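Local coordinates for esterase family protein (Staphylococcus aureus, PDB 6VHE), which probably hydrolyses carboxylic esters as a serine esterase of the alpha/beta-hydrolase clan, with S-formylglutathione as a likely substrate, at residues A[6-11]-A[19-24]; A[148-153]-A[210-215]. All blocks are in the same frame, centred on the assembly; numbering follows the deposited sequence.

Contact 1: residues A[6-11]-A[19-24]; sequences ISLNYH and QNLTVI
Ile6 pairs with Val23, Leu8 with Leu21 and Tyr10 with Gln19 as the hydrogen-bonded pairs of an antiparallel beta hairpin. The hairpin lies at one end of this chain's alpha/beta-hydrolase sheet, with strand 3-12 outermost within the chain. Along its other edge strand 3-12 pairs antiparallel with a strand of a second subunit. The axes of 6-11 and 19-24 run at 151° to each other. Leu8 N reaches Leu21 O at 2.8 Å in a nearly straight bond, and Leu21 N returns to Leu8 O. In the Tyr10-Gln19 pair the bond from Tyr10 N to Gln19 O is weak (3.3 Å), while Gln19 N donates to Tyr10 O.

Ile6, Leu8, Tyr10, Gln19, Leu21 and Val23 lie on one face. There Leu8 and Val23 meet diagonally, with Leu8 CD1 3.5 Å from Val23 CG2. Leu21 CD2 sits at the edge of the Tyr10 ring, 4.4 Å from CE1. Helix 93-107 packs against Leu8, Tyr10 and Gln19 here, and Tyr10 OH bonds its Glu99 OE1.

Ser7, Asn9, Asn20 and Thr22 lie on the other face. A third subunit supplies Asp53 to Asn9 ND2 and Glu54 to Asn20 ND2. Asn9 CG is anti to the backbone N (chi1 -177°), which carries the amide across to Asn20. The two amide planes are 80° apart. Asn9 ND2 donates to Asn20 OD1 at 2.9 Å, from above the carbonyl plane of Asn20.

Contact 2: residues A[148-153]-A[210-215]; sequences AVFEAQ and YQDNLD. With 6WG ((2~{R})-2-phenylpiperidine-1-carbaldehyde), chain E.
The carboxylate of Asp212 grips two successive backbone amides of 148-153, one with each oxygen. Phe150 N donates to Asp212 OD2 at 2.9 Å, and Glu151 N donates to Asp212 OD1 at 3.2 Å. Each oxygen is met on its syn side, within about 21° of the carboxylate plane. With chi1 at 179° the Asp212 side chain is fully extended from its backbone N, and its carboxylate reaches the loop. The paired bonds limit rotation of the carboxylate.

Asn213 adds a third link. Its ND2 donates to a lone pair of Ala148 O at 3.1 Å and also bonds Leu209 O, just before the helix. A water accepts from Ala148 N and lies 2.6 Å from Asn213 OD1.

The Phe150 ring sits between these polar groups and the core. Asp212 OD2 and Asn213 OD1 both lie at its edge, the latter 3.5 Å from CE2. Ring and Asn213 amide are turned 70° apart. Ala148 CB covers part of one ring face, and Phe216 stacks on the ring.

Glu151 leads into helix 152-157. Its OE1 accepts from Gln153 N at 3.1 Å through the anti lone pair, an N-cap bond.

Val149 points away from 210-215. Its CG2 packs 3.3 Å from C2 of the phenyl ring of the bound phenylpiperidine carbaldehyde; elsewhere the ligand is hydrogen-bonded to Leu50 N and Met124 N. Val149 is near Ser123 and His236, predicted members of the charge relay system. The loop thus lines the ligand pocket beside the probable catalytic triad of an alpha/beta hydrolase.

Overall arrangement
From the N terminus, strand 3-12 turns back into strand 17-26, and contact 1 closes this short hairpin. The chain then runs through strand 42-47 to strand 72-76, which pairs with strand 17-26 and joins the hairpin to the sheet. The probable nucleophile elbow at Ser123 follows. Contact 2 opens after strand 142-146 and closes at the start of helix 210-222, just past the predicted active-site residue Asp207. It encloses 56 residues, including helices 165-169 and 182-191 and strand 198-204. The contacts follow in series and neither nest nor cross. The centres of contact 1 and contact 2 are about 31 Å apart, on opposite sides of the chain's centre. Contact 1 lies at subunit interfaces; contact 2 ties a pocket loop to a helix.

Contact 1: residues A[6-11]-A[19-24]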
loop_
_atom_site.group_PDB
_atom_site.type_symbol
_atom_site.label_atom_id
_atom_site.label_comp_id
_atom_site.label_asym_id
_atom_site.label_seq_id
_atom_site.Cartn_x
_atom_site.Cartn_y
_atom_site.Cartn_z
ATOM N N ILE A 6 -1.785 8.548 -2.692
ATOM C CA ILE A 6 -0.876 8.495 -1.556
ATOM C C ILE A 6 -1.537 7.764 -0.397
ATOM O O ILE A 6 -2.632 8.141 0.039
ATOM C CB ILE A 6 -0.447 9.910 -1.114
ATOM C CG1 ILE A 6 0.169 10.677 -2.293
ATOM C CG2 ILE A 6 0.505 9.816 0.064
ATOM C CD1 ILE A 6 0.349 12.182 -2.040
ATOM N N SER A 7 -0.861 6.745 0.129
ATOM C CA SER A 7 -1.270 6.115 1.384
ATOM C C SER A 7 -0.297 6.554 2.466
ATOM O O SER A 7 0.915 6.387 2.310
ATOM C CB SER A 7 -1.309 4.589 1.279
ATOM O OG SER A 7 -1.874 4.192 0.046
ATOM N N LEU A 8 -0.831 7.106 3.557
ATOM C CA LEU A 8 -0.029 7.581 4.673
ATOM C C LEU A 8 -0.434 6.818 5.918
ATOM O O LEU A 8 -1.625 6.630 6.178
ATOM C CB LEU A 8 -0.229 9.076 4.964
ATOM C CG LEU A 8 0.131 10.163 3.968
ATOM C CD1 LEU A 8 -1.120 10.596 3.240
ATOM C CD2 LEU A 8 0.789 11.350 4.691
ATOM N N ASN A 9 0.554 6.394 6.694
ATOM C CA ASN A 9 0.304 5.792 8.000
ATOM C C ASN A 9 1.203 6.486 9.011
ATOM O O ASN A 9 2.436 6.388 8.928
ATOM C CB ASN A 9 0.548 4.287 7.975
ATOM C CG ASN A 9 0.218 3.633 9.302
ATOM O OD1 ASN A 9 0.720 4.050 10.351
ATOM N ND2 ASN A 9 -0.643 2.619 9.269
ATOM N N TYR A 10 0.594 7.197 9.954
ATOM C CA TYR A 10 1.352 7.913 10.968
ATOM C C TYR A 10 0.740 7.663 12.342
ATOM O O TYR A 10 -0.444 7.322 12.464
ATOM C CB TYR A 10 1.436 9.427 10.649
ATOM C CG TYR A 10 0.178 10.246 10.885
ATOM C CD1 TYR A 10 -0.744 10.466 9.878
ATOM C CD2 TYR A 10 -0.064 10.816 12.117
ATOM C CE1 TYR A 10 -1.886 11.228 10.107
ATOM C CE2 TYR A 10 -1.198 11.567 12.362
ATOM C CZ TYR A 10 -2.102 11.780 11.361
ATOM O OH TYR A 10 -3.225 12.547 11.639
ATOM N N HIS A 11 1.573 7.814 13.373
ATOM C CA HIS A 11 1.106 7.702 14.746
ATOM C C HIS A 11 0.407 8.994 15.144
ATOM O O HIS A 11 1.046 10.049 15.231
ATOM C CB HIS A 11 2.256 7.419 15.705
ATOM C CG HIS A 11 1.789 7.082 17.084
ATOM N ND1 HIS A 11 1.180 8.005 17.904
ATOM C CD2 HIS A 11 1.793 5.916 17.769
ATOM C CE1 HIS A 11 0.839 7.426 19.041
ATOM N NE2 HIS A 11 1.201 6.158 18.985
ATOM N N GLN A 19 -2.455 4.921 12.268
ATOM C CA GLN A 19 -3.700 4.890 11.524
ATOM C C GLN A 19 -3.390 5.202 10.069
ATOM O O GLN A 19 -2.544 6.052 9.797
ATOM C CB GLN A 19 -4.691 5.919 12.078
ATOM C CG GLN A 19 -6.121 5.739 11.555
ATOM C CD GLN A 19 -6.952 4.778 12.405
ATOM O OE1 GLN A 19 -6.422 3.845 13.019
ATOM N NE2 GLN A 19 -8.265 5.000 12.436
ATOM N N ASN A 20 -4.072 4.518 9.143
ATOM C CA ASN A 20 -3.930 4.769 7.714
ATOM C C ASN A 20 -4.868 5.880 7.250
ATOM O O ASN A 20 -6.002 6.018 7.731
ATOM C CB ASN A 20 -4.223 3.513 6.880
ATOM C CG ASN A 20 -3.332 2.350 7.236
ATOM O OD1 ASN A 20 -2.166 2.293 6.838
ATOM N ND2 ASN A 20 -3.879 1.400 7.984
ATOM N N LEU A 21 -4.381 6.650 6.279
ATOM C CA LEU A 21 -5.066 7.781 5.668
ATOM C C LEU A 21 -4.725 7.744 4.188
ATOM O O LEU A 21 -3.586 7.431 3.841
ATOM C CB LEU A 21 -4.567 9.089 6.304
ATOM C CG LEU A 21 -4.839 10.436 5.658
ATOM C CD1 LEU A 21 -6.293 10.800 5.895
ATOM C CD2 LEU A 21 -3.933 11.488 6.257
ATOM N N THR A 22 -5.671 8.066 3.306
ATOM C CA THR A 22 -5.307 8.149 1.888
ATOM C C THR A 22 -5.560 9.556 1.364
ATOM O O THR A 22 -6.442 10.267 1.853
ATOM C CB THR A 22 -6.046 7.108 1.024
ATOM O OG1 THR A 22 -7.459 7.285 1.149
ATOM C CG2 THR A 22 -5.670 5.688 1.450
ATOM N N VAL A 23 -4.756 9.960 0.379
ATOM C CA VAL A 23 -4.748 11.330 -0.132
ATOM C C VAL A 23 -4.616 11.270 -1.647
ATOM O O VAL A 23 -3.736 10.577 -2.173
ATOM C CB VAL A 23 -3.595 12.175 0.458
ATOM C CG1 VAL A 23 -3.425 13.478 -0.331
ATOM C CG2 VAL A 23 -3.831 12.478 1.952
ATOM N N ILE A 24 -5.497 11.982 -2.344
ATOM C CA ILE A 24 -5.370 12.206 -3.778
ATOM C C ILE A 24 -4.801 13.605 -3.948
ATOM O O ILE A 24 -5.390 14.580 -3.480
ATOM C CB ILE A 24 -6.719 12.073 -4.500
ATOM C CG1 ILE A 24 -7.226 10.631 -4.464
ATOM C CG2 ILE A 24 -6.603 12.572 -5.923
ATOM C CD1 ILE A 24 -8.685 10.509 -4.883
#

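Contact 2: residues A[148-153]-A[210-215]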
loop_
_atom_site.group_PDB
_atom_site.type_symbol
_atom_site.label_atom_id
_atom_site.label_comp_id
_atom_site.label_asym_id
_atom_site.label_seq_id
_atom_site.Cartn_x
_atom_site.Cartn_y
_atom_site.Cartn_z
ATOM N N ALA A 148 -27.242 10.815 3.708
ATOM C CA ALA A 148 -26.796 10.965 5.077
ATOM C C ALA A 148 -27.903 10.603 6.063
ATOM O O ALA A 148 -29.087 10.527 5.720
ATOM C CB ALA A 148 -26.326 12.396 5.339
ATOM N N VAL A 149 -27.489 10.371 7.306
ATOM C CA VAL A 149 -28.396 10.201 8.435
ATOM C C VAL A 149 -28.476 11.538 9.154
ATOM O O VAL A 149 -27.463 12.035 9.662
ATOM C CB VAL A 149 -27.901 9.105 9.390
ATOM C CG1 VAL A 149 -28.892 8.954 10.555
ATOM C CG2 VAL A 149 -27.685 7.816 8.649
ATOM N N PHE A 150 -29.665 12.125 9.190
ATOM C CA PHE A 150 -29.851 13.381 9.896
ATOM C C PHE A 150 -30.540 13.172 11.232
ATOM O O PHE A 150 -30.194 13.826 12.213
ATOM C CB PHE A 150 -30.637 14.367 9.021
ATOM C CG PHE A 150 -29.860 14.845 7.809
ATOM C CD1 PHE A 150 -28.774 15.692 7.961
ATOM C CD2 PHE A 150 -30.212 14.438 6.530
ATOM C CE1 PHE A 150 -28.044 16.125 6.852
ATOM C CE2 PHE A 150 -29.489 14.867 5.419
ATOM C CZ PHE A 150 -28.402 15.712 5.580
ATOM N N GLU A 151 -31.487 12.251 11.299
ATOM C CA GLU A 151 -32.066 11.845 12.574
ATOM C C GLU A 151 -31.138 10.809 13.193
ATOM O O GLU A 151 -31.227 9.617 12.888
ATOM C CB GLU A 151 -33.471 11.284 12.392
ATOM C CG GLU A 151 -34.137 10.992 13.721
ATOM C CD GLU A 151 -33.777 12.035 14.770
ATOM O OE1 GLU A 151 -32.891 11.764 15.625
ATOM O OE2 GLU A 151 -34.378 13.134 14.718
ATOM N N ALA A 152 -30.242 11.263 14.073
ATOM C CA ALA A 152 -29.193 10.391 14.595
ATOM C C ALA A 152 -29.725 9.244 15.440
ATOM O O ALA A 152 -29.011 8.253 15.610
ATOM C CB ALA A 152 -28.190 11.190 15.424
ATOM N N GLN A 153 -30.945 9.342 15.982
ATOM C CA GLN A 153 -31.450 8.228 16.776
ATOM C C GLN A 153 -31.549 6.945 15.964
ATOM O O GLN A 153 -31.656 5.862 16.552
ATOM C CB GLN A 153 -32.811 8.575 17.382
ATOM C CG GLN A 153 -33.219 7.681 18.557
ATOM C CD GLN A 153 -32.205 7.688 19.697
ATOM O OE1 GLN A 153 -31.884 8.738 20.251
ATOM N NE2 GLN A 153 -31.703 6.508 20.054
ATOM N N TYR A 210 -34.259 8.220 2.406
ATOM C CA TYR A 210 -34.783 9.323 1.604
ATOM C C TYR A 210 -35.715 10.213 2.425
ATOM O O TYR A 210 -35.585 11.443 2.418
ATOM C CB TYR A 210 -35.496 8.771 0.367
ATOM C CG TYR A 210 -35.989 9.837 -0.588
ATOM C CD1 TYR A 210 -35.097 10.693 -1.223
ATOM C CD2 TYR A 210 -37.342 9.980 -0.858
ATOM C CE1 TYR A 210 -35.538 11.668 -2.092
ATOM C CE2 TYR A 210 -37.795 10.954 -1.719
ATOM C CZ TYR A 210 -36.887 11.793 -2.333
ATOM O OH TYR A 210 -37.330 12.761 -3.202
ATOM N N GLN A 211 -36.655 9.607 3.154
ATOM C CA GLN A 211 -37.576 10.408 3.951
ATOM C C GLN A 211 -36.835 11.182 5.035
ATOM O O GLN A 211 -37.138 12.356 5.294
ATOM C CB GLN A 211 -38.649 9.510 4.568
ATOM C CG GLN A 211 -39.768 10.277 5.225
ATOM C CD GLN A 211 -40.503 11.155 4.241
ATOM O OE1 GLN A 211 -40.863 10.712 3.148
ATOM N NE2 GLN A 211 -40.719 12.410 4.613
ATOM N N ASP A 212 -35.881 10.529 5.699
ATOM C CA ASP A 212 -35.004 11.209 6.648
ATOM C C ASP A 212 -34.383 12.461 6.024
ATOM O O ASP A 212 -34.327 13.524 6.656
ATOM C CB ASP A 212 -33.936 10.209 7.113
ATOM C CG ASP A 212 -32.939 10.792 8.098
ATOM O OD1 ASP A 212 -32.848 10.257 9.221
ATOM O OD2 ASP A 212 -32.203 11.736 7.743
ATOM N N ASN A 213 -33.917 12.355 4.781
ATOM C CA ASN A 213 -33.369 13.518 4.089
ATOM C C ASN A 213 -34.444 14.567 3.836
ATOM O O ASN A 213 -34.235 15.762 4.097
ATOM C CB ASN A 213 -32.728 13.083 2.772
ATOM C CG ASN A 213 -31.331 12.596 2.957
ATOM O OD1 ASN A 213 -30.386 13.191 2.439
ATOM N ND2 ASN A 213 -31.175 11.520 3.720
ATOM N N LEU A 214 -35.604 14.135 3.326
ATOM C CA LEU A 214 -36.706 15.064 3.087
ATOM C C LEU A 214 -37.094 15.805 4.360
ATOM O O LEU A 214 -37.430 16.996 4.317
ATOM C CB LEU A 214 -37.922 14.319 2.521
ATOM C CG LEU A 214 -37.850 13.761 1.094
ATOM C CD1 LEU A 214 -39.220 13.233 0.636
ATOM C CD2 LEU A 214 -37.309 14.809 0.121
ATOM N N ASP A 215 -37.066 15.116 5.504
ATOM C CA ASP A 215 -37.410 15.778 6.759
ATOM C C ASP A 215 -36.394 16.857 7.106
ATOM O O ASP A 215 -36.760 17.924 7.611
ATOM C CB ASP A 215 -37.506 14.762 7.895
ATOM C CG ASP A 215 -38.671 13.816 7.733
ATOM O OD1 ASP A 215 -39.600 14.139 6.962
ATOM O OD2 ASP A 215 -38.662 12.749 8.386
HETATM C C4 6WG E . -27.910 3.799 8.540
HETATM C C7 6WG E . -26.775 3.140 7.757
HETATM C C6 6WG E . -30.299 3.928 8.898
HETATM C C9 6WG E . -26.357 1.677 5.939
HETATM C C8 6WG E . -27.027 3.014 6.264
HETATM C C1 6WG E . -30.101 4.835 9.920
HETATM C C2 6WG E . -28.808 5.195 10.246
HETATM C C3 6WG E . -27.709 4.677 9.577
HETATM C C5 6WG E . -29.200 3.410 8.227
HETATM C C10 6WG E . -25.299 1.224 6.976
HETATM C C11 6WG E . -24.597 2.297 7.844
HETATM N N1 6WG E . -25.375 3.517 7.915
HETATM C C12 6WG E . -24.763 4.600 7.141
HETATM O O1 6WG E . -23.397 4.647 7.086
HETATM O O HOH W 1 -27.770 13.219 2.377
#